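Local atomic coordinates of putative NADH dehydrogenase/NAD(P)H nitroreductase (Bacteroides thetaiotaomicron VPI-5482, PDB entry 3KWK), a protein that binds flavin mononucleotide and, as a member of the nitroreductase family, probably acts as an NAD(P)H-dependent oxidoreductase. Residues K20-Y25 with L117-W121; M68-Y74 with R130-V134; R62-D66 with L78-A84. One frame throughout, in Å; residues are numbered along the deposited sequence.

Contact 1: K20-Y25 with L117-W121; sequences KSVRTY and LGAVW. With FMN (flavin mononucleotide), chain B.
Val120 turns CG1 into the position between its backbone N and carbonyl carbon (chi1 56°), where it meets Val22 O and Tyr25 OH. CG2, anti to the backbone N, reaches the flavin and lies 3.6 Å from FMN N1. This is the FMN site of the nitroreductase fold, where the loop after helix 11-18 crosses strand 118-123. One direct backbone bond joins the segments: Val22 N donates to Ala119 O at 2.9 Å. Gly118 lets Val22 lie close, since a CB there would run into Val22 CG1. The loop also grips both ends of the cofactor. Ser21 N and Ser21 OG each bond a different phosphate oxygen. The extended Arg23 chain brings NE to FMN O2 at 2.8 Å and NH2 to FMN N1 at 3.2 Å, both nearly straight. A positive charge here probably stabilises negative charge on the reduced flavin. Trp121 has FMN C7M over one face of its ring, and its other neighbours include Leu99 of the second subunit. With an alanine at Trp121, the dimethylbenzene end of the flavin would probably lose the indole that covers it. Water 2 ties the segments near the phosphate, donating to Ser21 OG at 2.7 Å and accepting from Trp121 N at 2.9 Å.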
loop_
_atom_site.group_PDB
_atom_site.type_symbol
_atom_site.label_atom_id
_atom_site.label_comp_id
_atom_site.label_asym_id
_atom_site.label_seq_id
_atom_site.Cartn_x
_atom_site.Cartn_y
_atom_site.Cartn_z
ATOM N N LYS A 20 11.396 -0.480 -7.450
ATOM C CA LYS A 20 11.357 -1.854 -7.961
ATOM C C LYS A 20 11.795 -2.827 -6.907
ATOM O O LYS A 20 12.396 -2.414 -5.899
ATOM C CB LYS A 20 12.187 -2.018 -9.246
ATOM C CG LYS A 20 13.702 -2.239 -9.092
ATOM C CD LYS A 20 14.401 -1.059 -8.464
ATOM C CE LYS A 20 14.601 0.146 -9.379
ATOM N NZ LYS A 20 15.100 1.395 -8.669
ATOM N N SER A 21 11.484 -4.103 -7.129
ATOM C CA SER A 21 11.879 -5.159 -6.203
ATOM C C SER A 21 13.379 -5.420 -6.396
ATOM O O SER A 21 13.847 -5.675 -7.529
ATOM C CB SER A 21 11.096 -6.426 -6.450
ATOM O OG SER A 21 9.724 -6.299 -6.000
ATOM N N VAL A 22 14.160 -5.327 -5.322
ATOM C CA VAL A 22 15.599 -5.619 -5.399
ATOM C C VAL A 22 15.860 -6.842 -4.487
ATOM O O VAL A 22 15.471 -6.837 -3.294
ATOM C CB VAL A 22 16.409 -4.424 -4.902
ATOM C CG1 VAL A 22 17.886 -4.747 -4.765
ATOM C CG2 VAL A 22 16.168 -3.136 -5.800
ATOM N N ARG A 23 16.497 -7.863 -5.063
ATOM C CA ARG A 23 16.701 -9.147 -4.438
ATOM C C ARG A 23 18.148 -9.581 -4.261
ATOM O O ARG A 23 18.437 -10.727 -3.861
ATOM C CB ARG A 23 15.992 -10.227 -5.267
ATOM C CG ARG A 23 14.508 -9.940 -5.486
ATOM C CD ARG A 23 13.802 -11.097 -6.172
ATOM N NE ARG A 23 12.355 -10.903 -6.187
ATOM C CZ ARG A 23 11.692 -10.177 -7.088
ATOM N NH1 ARG A 23 12.276 -9.544 -8.102
ATOM N NH2 ARG A 23 10.397 -10.055 -6.970
ATOM N N THR A 24 19.064 -8.663 -4.529
ATOM C CA THR A 24 20.488 -8.864 -4.253
ATOM C C THR A 24 21.061 -7.570 -3.706
ATOM O O THR A 24 20.676 -6.473 -4.117
ATOM C CB THR A 24 21.273 -9.294 -5.482
ATOM O OG1 THR A 24 21.127 -8.308 -6.502
ATOM C CG2 THR A 24 20.860 -10.714 -6.012
ATOM N N TYR A 25 21.960 -7.698 -2.732
ATOM C CA TYR A 25 22.469 -6.589 -1.940
ATOM C C TYR A 25 23.975 -6.643 -1.800
ATOM O O TYR A 25 24.586 -7.716 -1.708
ATOM C CB TYR A 25 21.832 -6.534 -0.537
ATOM C CG TYR A 25 20.366 -6.836 -0.582
ATOM C CD1 TYR A 25 19.451 -5.912 -1.087
ATOM C CD2 TYR A 25 19.883 -8.086 -0.149
ATOM C CE1 TYR A 25 18.097 -6.214 -1.180
ATOM C CE2 TYR A 25 18.566 -8.393 -0.273
ATOM C CZ TYR A 25 17.662 -7.490 -0.794
ATOM O OH TYR A 25 16.318 -7.869 -0.899
ATOM N N LEU A 117 18.259 2.712 -1.243
ATOM C CA LEU A 117 18.229 1.321 -0.852
ATOM C C LEU A 117 17.379 0.518 -1.818
ATOM O O LEU A 117 16.678 1.057 -2.689
ATOM C CB LEU A 117 17.684 1.195 0.599
ATOM C CG LEU A 117 18.556 1.888 1.668
ATOM C CD1 LEU A 117 17.769 1.963 3.003
ATOM C CD2 LEU A 117 19.926 1.205 1.841
ATOM N N GLY A 118 17.476 -0.789 -1.666
ATOM C CA GLY A 118 16.635 -1.726 -2.396
ATOM C C GLY A 118 15.916 -2.596 -1.379
ATOM O O GLY A 118 16.466 -2.934 -0.345
ATOM N N ALA A 119 14.705 -2.990 -1.718
ATOM C CA ALA A 119 13.942 -3.880 -0.863
ATOM C C ALA A 119 13.014 -4.725 -1.721
ATOM O O ALA A 119 12.798 -4.398 -2.897
ATOM C CB ALA A 119 13.157 -3.041 0.135
ATOM N N VAL A 120 12.454 -5.784 -1.126
ATOM C CA VAL A 120 11.444 -6.596 -1.826
ATOM C C VAL A 120 10.432 -7.130 -0.793
ATOM O O VAL A 120 10.818 -7.605 0.284
ATOM C CB VAL A 120 12.123 -7.770 -2.594
ATOM C CG1 VAL A 120 13.015 -8.681 -1.674
ATOM C CG2 VAL A 120 11.093 -8.617 -3.380
ATOM N N TRP A 121 9.166 -7.055 -1.179
ATOM C CA TRP A 121 8.084 -7.687 -0.424
ATOM C C TRP A 121 8.127 -9.170 -0.685
ATOM O O TRP A 121 7.974 -9.599 -1.826
ATOM C CB TRP A 121 6.778 -7.075 -0.930
ATOM C CG TRP A 121 5.463 -7.597 -0.367
ATOM C CD1 TRP A 121 5.128 -8.868 -0.030
ATOM C CD2 TRP A 121 4.300 -6.804 -0.200
ATOM N NE1 TRP A 121 3.808 -8.897 0.412
ATOM C CE2 TRP A 121 3.288 -7.641 0.330
ATOM C CE3 TRP A 121 4.037 -5.447 -0.409
ATOM C CZ2 TRP A 121 1.998 -7.193 0.567
ATOM C CZ3 TRP A 121 2.756 -4.987 -0.162
ATOM C CH2 TRP A 121 1.768 -5.859 0.356
HETATM N N1 FMN B . 8.959 -11.266 -4.430
HETATM C C2 FMN B . 9.735 -12.291 -3.973
HETATM O O2 FMN B . 10.920 -12.363 -4.347
HETATM N N3 FMN B . 9.210 -13.246 -3.118
HETATM C C4 FMN B . 7.899 -13.221 -2.693
HETATM O O4 FMN B . 7.465 -14.112 -1.899
HETATM C C4A FMN B . 7.107 -12.172 -3.166
HETATM N N5 FMN B . 5.770 -12.088 -2.803
HETATM C C5A FMN B . 5.043 -10.968 -3.103
HETATM C C6 FMN B . 3.746 -10.843 -2.583
HETATM C C7 FMN B . 3.031 -9.684 -2.845
HETATM C C7M FMN B . 1.609 -9.482 -2.295
HETATM C C8 FMN B . 3.563 -8.662 -3.608
HETATM C C8M FMN B . 2.733 -7.426 -3.850
HETATM C C9 FMN B . 4.835 -8.799 -4.134
HETATM C C9A FMN B . 5.591 -9.954 -3.883
HETATM N N10 FMN B . 6.867 -10.134 -4.423
HETATM C C10 FMN B . 7.631 -11.190 -4.015
HETATM C "C1'" FMN B . 7.457 -9.082 -5.287
HETATM C "C2'" FMN B . 6.885 -9.159 -6.701
HETATM O "O2'" FMN B . 7.394 -10.298 -7.400
HETATM C "C3'" FMN B . 7.132 -7.850 -7.479
HETATM O "O3'" FMN B . 6.434 -6.767 -6.865
HETATM C "C4'" FMN B . 6.662 -7.942 -8.958
HETATM O "O4'" FMN B . 7.492 -8.883 -9.654
HETATM C "C5'" FMN B . 6.671 -6.590 -9.676
HETATM O "O5'" FMN B . 8.024 -6.143 -9.651
HETATM P P FMN B . 8.427 -4.715 -8.975
HETATM O O1P FMN B . 8.136 -4.805 -7.465
HETATM O O2P FMN B . 9.935 -4.684 -9.304
HETATM O O3P FMN B . 7.640 -3.595 -9.625
HETATM O O HOH W 1 13.745 -1.278 -3.972
HETATM O O HOH W 2 8.784 -5.424 -3.589
#

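Contact 2: M68-Y74 with R130-V134; sequences MAAALPY and RMEVV. With FMN (flavin mononucleotide), chain B.
The Arg130 guanidinium carries Pro73 over one face, with Pro73 CG 3.4 Å from Arg130 NE. The Tyr74 ring is met differently. Arg130 NH2 comes to its edge, near the ring plane, and lies 3.5 Å from Tyr74 CD2. Because it is at the edge, Arg130 NH2 does not sit over a face of the Tyr74 ring; the ring and guanidinium planes are 53° apart. The cation-pi partner of Arg130 is Tyr127, while the Tyr74 ring makes such a contact with Lys49 of the second subunit.

Arg130 reaches this place as an extended chain from CG to NE. Its aliphatic part crosses Leu72 at a slant, with Leu72 CD2 3.7 Å from Arg130 CB. Arg130 NH1 is held by a hydrogen bond to Ala123 O. The same nitrogen is 3.7 Å from FMN O4.

Behind the arginine the contact is apolar. It packs the end of helix 62-71 on helix 128-138. Val133 points toward the first helix and sets CG1 against Ala71 CB at 3.7 Å. The Leu72 and Val133 side chains lie alongside but point opposite ways, with Leu72 CG 4.1 Å from Val133 CG1. The CG of selenomethionine Met68 lies against the same methyl. Deeper in, Leu72 CD1 approaches Val134 CG2 more loosely.

Leu72 is the first residue to leave helical geometry, and the chain then turns to the flavin. Tyr74 O accepts from FMN N3 at 2.9 Å, with an angle of 155° at the hydrogen. No hydrogen bond joins the two segments. The chemistry thus divides: apolar side chains fill the junction of the two segments, and a backbone carbonyl reads the pyrimidine edge of the flavin. The nearby arginine charge would probably draw electron density toward FMN O4.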
loop_
_atom_site.group_PDB
_atom_site.type_symbol
_atom_site.label_atom_id
_atom_site.label_comp_id
_atom_site.label_asym_id
_atom_site.label_seq_id
_atom_site.Cartn_x
_atom_site.Cartn_y
_atom_site.Cartn_z
HETATM N N MSE A 68 15.316 -18.329 8.533
HETATM C CA MSE A 68 14.155 -17.969 7.738
HETATM C C MSE A 68 14.354 -18.164 6.249
HETATM O O MSE A 68 13.435 -18.597 5.554
HETATM C CB MSE A 68 13.666 -16.539 8.076
HETATM C CG MSE A 68 13.058 -16.483 9.485
HETATM SE SE MSE A 68 12.240 -14.713 9.802
HETATM C CE MSE A 68 13.842 -13.829 9.945
ATOM N N ALA A 69 15.533 -17.792 5.756
ATOM C CA ALA A 69 15.865 -17.973 4.348
ATOM C C ALA A 69 15.684 -19.438 3.982
ATOM O O ALA A 69 15.128 -19.757 2.957
ATOM C CB ALA A 69 17.302 -17.542 4.072
ATOM N N ALA A 70 16.170 -20.326 4.831
ATOM C CA ALA A 70 16.137 -21.760 4.487
ATOM C C ALA A 70 14.685 -22.275 4.402
ATOM O O ALA A 70 14.329 -23.119 3.563
ATOM C CB ALA A 70 16.916 -22.555 5.512
ATOM N N ALA A 71 13.839 -21.738 5.269
ATOM C CA ALA A 71 12.490 -22.233 5.443
ATOM C C ALA A 71 11.462 -21.536 4.532
ATOM O O ALA A 71 10.388 -22.074 4.291
ATOM C CB ALA A 71 12.088 -22.116 6.943
ATOM N N LEU A 72 11.765 -20.345 4.015
ATOM C CA LEU A 72 10.827 -19.612 3.173
ATOM C C LEU A 72 11.182 -19.800 1.686
ATOM O O LEU A 72 12.350 -19.642 1.282
ATOM C CB LEU A 72 10.857 -18.125 3.535
ATOM C CG LEU A 72 10.353 -17.814 4.921
ATOM C CD1 LEU A 72 10.652 -16.369 5.331
ATOM C CD2 LEU A 72 8.848 -18.067 5.000
ATOM N N PRO A 73 10.174 -20.144 0.863
ATOM C CA PRO A 73 10.491 -20.583 -0.499
ATOM C C PRO A 73 10.972 -19.482 -1.445
ATOM O O PRO A 73 11.745 -19.769 -2.386
ATOM C CB PRO A 73 9.166 -21.179 -0.995
ATOM C CG PRO A 73 8.117 -20.526 -0.147
ATOM C CD PRO A 73 8.746 -20.285 1.176
ATOM N N TYR A 74 10.535 -18.248 -1.220
ATOM C CA TYR A 74 10.878 -17.140 -2.113
ATOM C C TYR A 74 11.448 -15.955 -1.317
ATOM O O TYR A 74 11.256 -14.789 -1.685
ATOM C CB TYR A 74 9.686 -16.724 -2.977
ATOM C CG TYR A 74 9.122 -17.890 -3.745
ATOM C CD1 TYR A 74 9.749 -18.355 -4.877
ATOM C CD2 TYR A 74 7.989 -18.560 -3.289
ATOM C CE1 TYR A 74 9.259 -19.467 -5.558
ATOM C CE2 TYR A 74 7.493 -19.660 -3.958
ATOM C CZ TYR A 74 8.126 -20.109 -5.088
ATOM O OH TYR A 74 7.658 -21.212 -5.766
ATOM N N ARG A 130 4.380 -20.350 5.939
ATOM C CA ARG A 130 5.338 -19.238 5.989
ATOM C C ARG A 130 5.102 -18.406 7.224
ATOM O O ARG A 130 6.018 -17.961 7.881
ATOM C CB ARG A 130 5.199 -18.357 4.745
ATOM C CG ARG A 130 5.502 -19.078 3.444
ATOM C CD ARG A 130 5.596 -18.100 2.297
ATOM N NE ARG A 130 5.388 -18.754 0.998
ATOM C CZ ARG A 130 5.370 -18.096 -0.166
ATOM N NH1 ARG A 130 5.578 -16.781 -0.192
ATOM N NH2 ARG A 130 5.128 -18.749 -1.303
HETATM N N MSE A 131 3.844 -18.188 7.542
HETATM C CA MSE A 131 3.499 -17.367 8.707
HETATM C C MSE A 131 4.019 -18.069 9.951
HETATM O O MSE A 131 4.529 -17.432 10.875
HETATM C CB MSE A 131 2.010 -17.174 8.788
HETATM C CG MSE A 131 1.456 -16.467 7.537
HETATM SE SE MSE A 131 -0.480 -16.407 7.476
HETATM C CE MSE A 131 -0.680 -15.033 8.731
ATOM N N GLU A 132 3.906 -19.397 9.979
ATOM C CA GLU A 132 4.422 -20.173 11.127
ATOM C C GLU A 132 5.948 -20.107 11.248
ATOM O O GLU A 132 6.457 -20.012 12.347
ATOM C CB GLU A 132 3.944 -21.622 11.041
ATOM C CG GLU A 132 4.490 -22.550 12.142
ATOM C CD GLU A 132 4.201 -22.096 13.590
ATOM O OE1 GLU A 132 3.147 -21.448 13.874
ATOM O OE2 GLU A 132 5.044 -22.442 14.461
ATOM N N VAL A 133 6.674 -20.143 10.134
ATOM C CA VAL A 133 8.133 -19.939 10.143
ATOM C C VAL A 133 8.470 -18.644 10.848
ATOM O O VAL A 133 9.311 -18.621 11.750
ATOM C CB VAL A 133 8.731 -19.966 8.718
ATOM C CG1 VAL A 133 10.199 -19.515 8.695
ATOM C CG2 VAL A 133 8.580 -21.364 8.133
ATOM N N VAL A 134 7.839 -17.558 10.395
ATOM C CA VAL A 134 8.113 -16.240 10.913
ATOM C C VAL A 134 7.741 -16.187 12.379
ATOM O O VAL A 134 8.496 -15.669 13.184
ATOM C CB VAL A 134 7.383 -15.137 10.105
ATOM C CG1 VAL A 134 7.532 -13.763 10.811
ATOM C CG2 VAL A 134 7.903 -15.147 8.647
HETATM N N1 FMN B . 8.959 -11.266 -4.430
HETATM C C2 FMN B . 9.735 -12.291 -3.973
HETATM O O2 FMN B . 10.920 -12.363 -4.347
HETATM N N3 FMN B . 9.210 -13.246 -3.118
HETATM C C4 FMN B . 7.899 -13.221 -2.693
HETATM O O4 FMN B . 7.465 -14.112 -1.899
HETATM C C4A FMN B . 7.107 -12.172 -3.166
HETATM N N5 FMN B . 5.770 -12.088 -2.803
HETATM C C5A FMN B . 5.043 -10.968 -3.103
HETATM C C6 FMN B . 3.746 -10.843 -2.583
HETATM C C7 FMN B . 3.031 -9.684 -2.845
HETATM C C7M FMN B . 1.609 -9.482 -2.295
HETATM C C8 FMN B . 3.563 -8.662 -3.608
HETATM C C8M FMN B . 2.733 -7.426 -3.850
HETATM C C9 FMN B . 4.835 -8.799 -4.134
HETATM C C9A FMN B . 5.591 -9.954 -3.883
HETATM N N10 FMN B . 6.867 -10.134 -4.423
HETATM C C10 FMN B . 7.631 -11.190 -4.015
HETATM C "C1'" FMN B . 7.457 -9.082 -5.287
HETATM C "C2'" FMN B . 6.885 -9.159 -6.701
HETATM O "O2'" FMN B . 7.394 -10.298 -7.400
HETATM C "C3'" FMN B . 7.132 -7.850 -7.479
HETATM O "O3'" FMN B . 6.434 -6.767 -6.865
HETATM C "C4'" FMN B . 6.662 -7.942 -8.958
HETATM O "O4'" FMN B . 7.492 -8.883 -9.654
HETATM C "C5'" FMN B . 6.671 -6.590 -9.676
HETATM O "O5'" FMN B . 8.024 -6.143 -9.651
HETATM P P FMN B . 8.427 -4.715 -8.975
HETATM O O1P FMN B . 8.136 -4.805 -7.465
HETATM O O2P FMN B . 9.935 -4.684 -9.304
HETATM O O3P FMN B . 7.640 -3.595 -9.625
#

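Contact 3: R62-D66 with L78-A84; sequences RAKLD and LTQARNA
The first turn of helix 62-71 lies beside a chain that leaves a 3-10 turn at Leu78-Thr79 and becomes strand 83-90. The backbones are nearest at Asp66 and Thr79, with CA atoms 5.2 Å apart, and lie farther apart at Arg62 and Arg82. This is a helix-to-strand connection in the alpha-beta nitroreductase fold, packed back on the start of its own helix.

Arg62 provides the polar link. Its CG is anti to the backbone N (chi1 -177°), and bends at chi2 and chi3 fold the guanidinium over to the connection. NH1 and NH2 hold Ala81 O end-on, at 2.9 Å and 3.1 Å from that oxygen. Both bonds lie in the guanidinium plane. The carbonyl oxygen therefore takes two hydrogens from one group. Thr79 O lies over a face of the guanidinium.

The adjoining edge, NE and NH2, is tied to its own helix, with NH2 serving both grips. Arg62 NE and NH2 grip Asp66 OD1 side-on, both from the same face of the carboxylate, and the salt bridge from NH2 is 2.9 Å long. The two grips together fix the rotation of the guanidinium, and the aspartate probably offsets its charge.

Leu65 carries the apolar part of the contact with both methyls. Its CD1 touches backbone, 3.4 Å from Arg82 O. Its CD2 meets Leu78 CD2 at 3.8 Å and also touches Ala84 CB. The two leucine side chains cross at about a right angle, and Leu78 CB also sits against Leu65 O. Val59 of strand 54-59 borders Leu65, while Val149 and Pro151 of strand 144-153 border Leu78. A water bridges the segments, donating to Asp66 OD1 at 3.0 Å and to Thr79 O at 2.8 Å.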
loop_
_atom_site.group_PDB
_atom_site.type_symbol
_atom_site.label_atom_id
_atom_site.label_comp_id
_atom_site.label_asym_id
_atom_site.label_seq_id
_atom_site.Cartn_x
_atom_site.Cartn_y
_atom_site.Cartn_z
ATOM N N ARG A 62 21.871 -12.598 12.275
ATOM C CA ARG A 62 22.336 -13.400 11.150
ATOM C C ARG A 62 21.731 -14.764 11.158
ATOM O O ARG A 62 21.270 -15.267 10.139
ATOM C CB ARG A 62 23.874 -13.497 11.264
ATOM C CG ARG A 62 24.559 -14.246 10.129
ATOM C CD ARG A 62 24.557 -13.426 8.856
ATOM N NE ARG A 62 23.378 -13.647 8.031
ATOM C CZ ARG A 62 22.739 -12.709 7.345
ATOM N NH1 ARG A 62 23.109 -11.437 7.416
ATOM N NH2 ARG A 62 21.706 -13.030 6.587
ATOM N N ALA A 63 21.741 -15.422 12.312
ATOM C CA ALA A 63 21.166 -16.767 12.384
ATOM C C ALA A 63 19.667 -16.828 12.106
ATOM O O ALA A 63 19.213 -17.788 11.460
ATOM C CB ALA A 63 21.496 -17.446 13.762
ATOM N N LYS A 64 18.889 -15.853 12.607
ATOM C CA LYS A 64 17.460 -15.859 12.353
ATOM C C LYS A 64 17.195 -15.614 10.863
ATOM O O LYS A 64 16.317 -16.203 10.256
ATOM C CB LYS A 64 16.669 -14.791 13.143
ATOM C CG LYS A 64 16.333 -15.099 14.551
ATOM C CD LYS A 64 15.513 -13.943 15.153
ATOM C CE LYS A 64 15.455 -14.083 16.627
ATOM N NZ LYS A 64 15.234 -15.474 16.932
ATOM N N LEU A 65 17.934 -14.662 10.318
ATOM C CA LEU A 65 17.796 -14.309 8.905
ATOM C C LEU A 65 18.054 -15.537 8.017
ATOM O O LEU A 65 17.275 -15.846 7.110
ATOM C CB LEU A 65 18.755 -13.184 8.543
ATOM C CG LEU A 65 18.402 -11.768 9.036
ATOM C CD1 LEU A 65 19.588 -10.775 8.867
ATOM C CD2 LEU A 65 17.142 -11.170 8.376
ATOM N N ASP A 66 19.131 -16.246 8.323
ATOM C CA ASP A 66 19.517 -17.437 7.531
ATOM C C ASP A 66 18.553 -18.623 7.728
ATOM O O ASP A 66 18.244 -19.380 6.788
ATOM C CB ASP A 66 20.939 -17.844 7.926
ATOM C CG ASP A 66 22.005 -16.835 7.429
ATOM O OD1 ASP A 66 21.688 -15.940 6.619
ATOM O OD2 ASP A 66 23.138 -16.922 7.894
ATOM N N LEU A 78 17.347 -13.422 1.827
ATOM C CA LEU A 78 17.677 -13.128 3.228
ATOM C C LEU A 78 19.125 -13.493 3.624
ATOM O O LEU A 78 19.645 -12.900 4.541
ATOM C CB LEU A 78 16.723 -13.861 4.159
ATOM C CG LEU A 78 15.312 -13.259 4.276
ATOM C CD1 LEU A 78 14.362 -14.248 4.965
ATOM C CD2 LEU A 78 15.377 -11.942 5.078
ATOM N N THR A 79 19.757 -14.467 2.969
ATOM C CA THR A 79 21.110 -14.858 3.324
ATOM C C THR A 79 22.100 -13.766 2.902
ATOM O O THR A 79 23.220 -13.702 3.422
ATOM C CB THR A 79 21.520 -16.218 2.723
ATOM O OG1 THR A 79 21.510 -16.138 1.289
ATOM C CG2 THR A 79 20.620 -17.349 3.244
ATOM N N GLN A 80 21.703 -12.868 2.008
ATOM C CA GLN A 80 22.626 -11.786 1.632
ATOM C C GLN A 80 22.200 -10.422 2.133
ATOM O O GLN A 80 22.849 -9.406 1.864
ATOM C CB GLN A 80 22.929 -11.798 0.127
ATOM C CG GLN A 80 21.789 -11.679 -0.776
ATOM C CD GLN A 80 22.260 -11.671 -2.213
ATOM O OE1 GLN A 80 22.622 -10.637 -2.708
ATOM N NE2 GLN A 80 22.243 -12.829 -2.882
ATOM N N ALA A 81 21.105 -10.382 2.891
ATOM C CA ALA A 81 20.630 -9.169 3.518
ATOM C C ALA A 81 21.221 -9.066 4.929
ATOM O O ALA A 81 21.321 -10.078 5.650
ATOM C CB ALA A 81 19.034 -9.197 3.593
ATOM N N ARG A 82 21.612 -7.867 5.340
ATOM C CA ARG A 82 22.021 -7.614 6.734
ATOM C C ARG A 82 20.819 -7.478 7.671
ATOM O O ARG A 82 20.955 -7.658 8.856
ATOM C CB ARG A 82 22.798 -6.291 6.857
ATOM C CG ARG A 82 24.125 -6.221 6.235
ATOM C CD ARG A 82 25.157 -6.984 7.041
ATOM N NE ARG A 82 26.395 -6.897 6.323
ATOM C CZ ARG A 82 27.348 -6.014 6.592
ATOM N NH1 ARG A 82 27.192 -5.167 7.603
ATOM N NH2 ARG A 82 28.442 -6.015 5.861
ATOM N N ASN A 83 19.669 -7.069 7.124
ATOM C CA ASN A 83 18.483 -6.802 7.903
ATOM C C ASN A 83 17.205 -7.054 7.084
ATOM O O ASN A 83 17.210 -7.034 5.838
ATOM C CB ASN A 83 18.371 -5.307 8.341
ATOM C CG ASN A 83 19.616 -4.742 8.976
ATOM O OD1 ASN A 83 19.807 -4.838 10.196
ATOM N ND2 ASN A 83 20.462 -4.144 8.161
ATOM N N ALA A 84 16.104 -7.248 7.804
ATOM C CA ALA A 84 14.775 -7.348 7.194
ATOM C C ALA A 84 13.782 -6.719 8.142
ATOM O O ALA A 84 14.030 -6.702 9.359
ATOM C CB ALA A 84 14.400 -8.826 6.947
HETATM O O HOH W 3 24.299 -15.482 5.288
#

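In the fold
Contacts 1 and 2 both touch the same FMN. Contact 1 holds its phosphate, N1 and O2, and contact 2 takes N3 and lies near O4. Their centres are 18 Å apart, and their nearest atoms about 6 Å. Contact 3 lies farther back, with the Leu78 side chain about 10 Å from the flavin. It shares helix 62-71 with contact 2, and Ala69 CB packs on Thr79 CG2 at 3.4 Å. It also meets contact 1, where Tyr25 N probably bonds Gln80 OE1 at 3.0 Å. Contact 3 is thus packed against both flavin-binding contacts. Ser47 N of the second subunit also bonds the FMN, so the site is completed across the dimer.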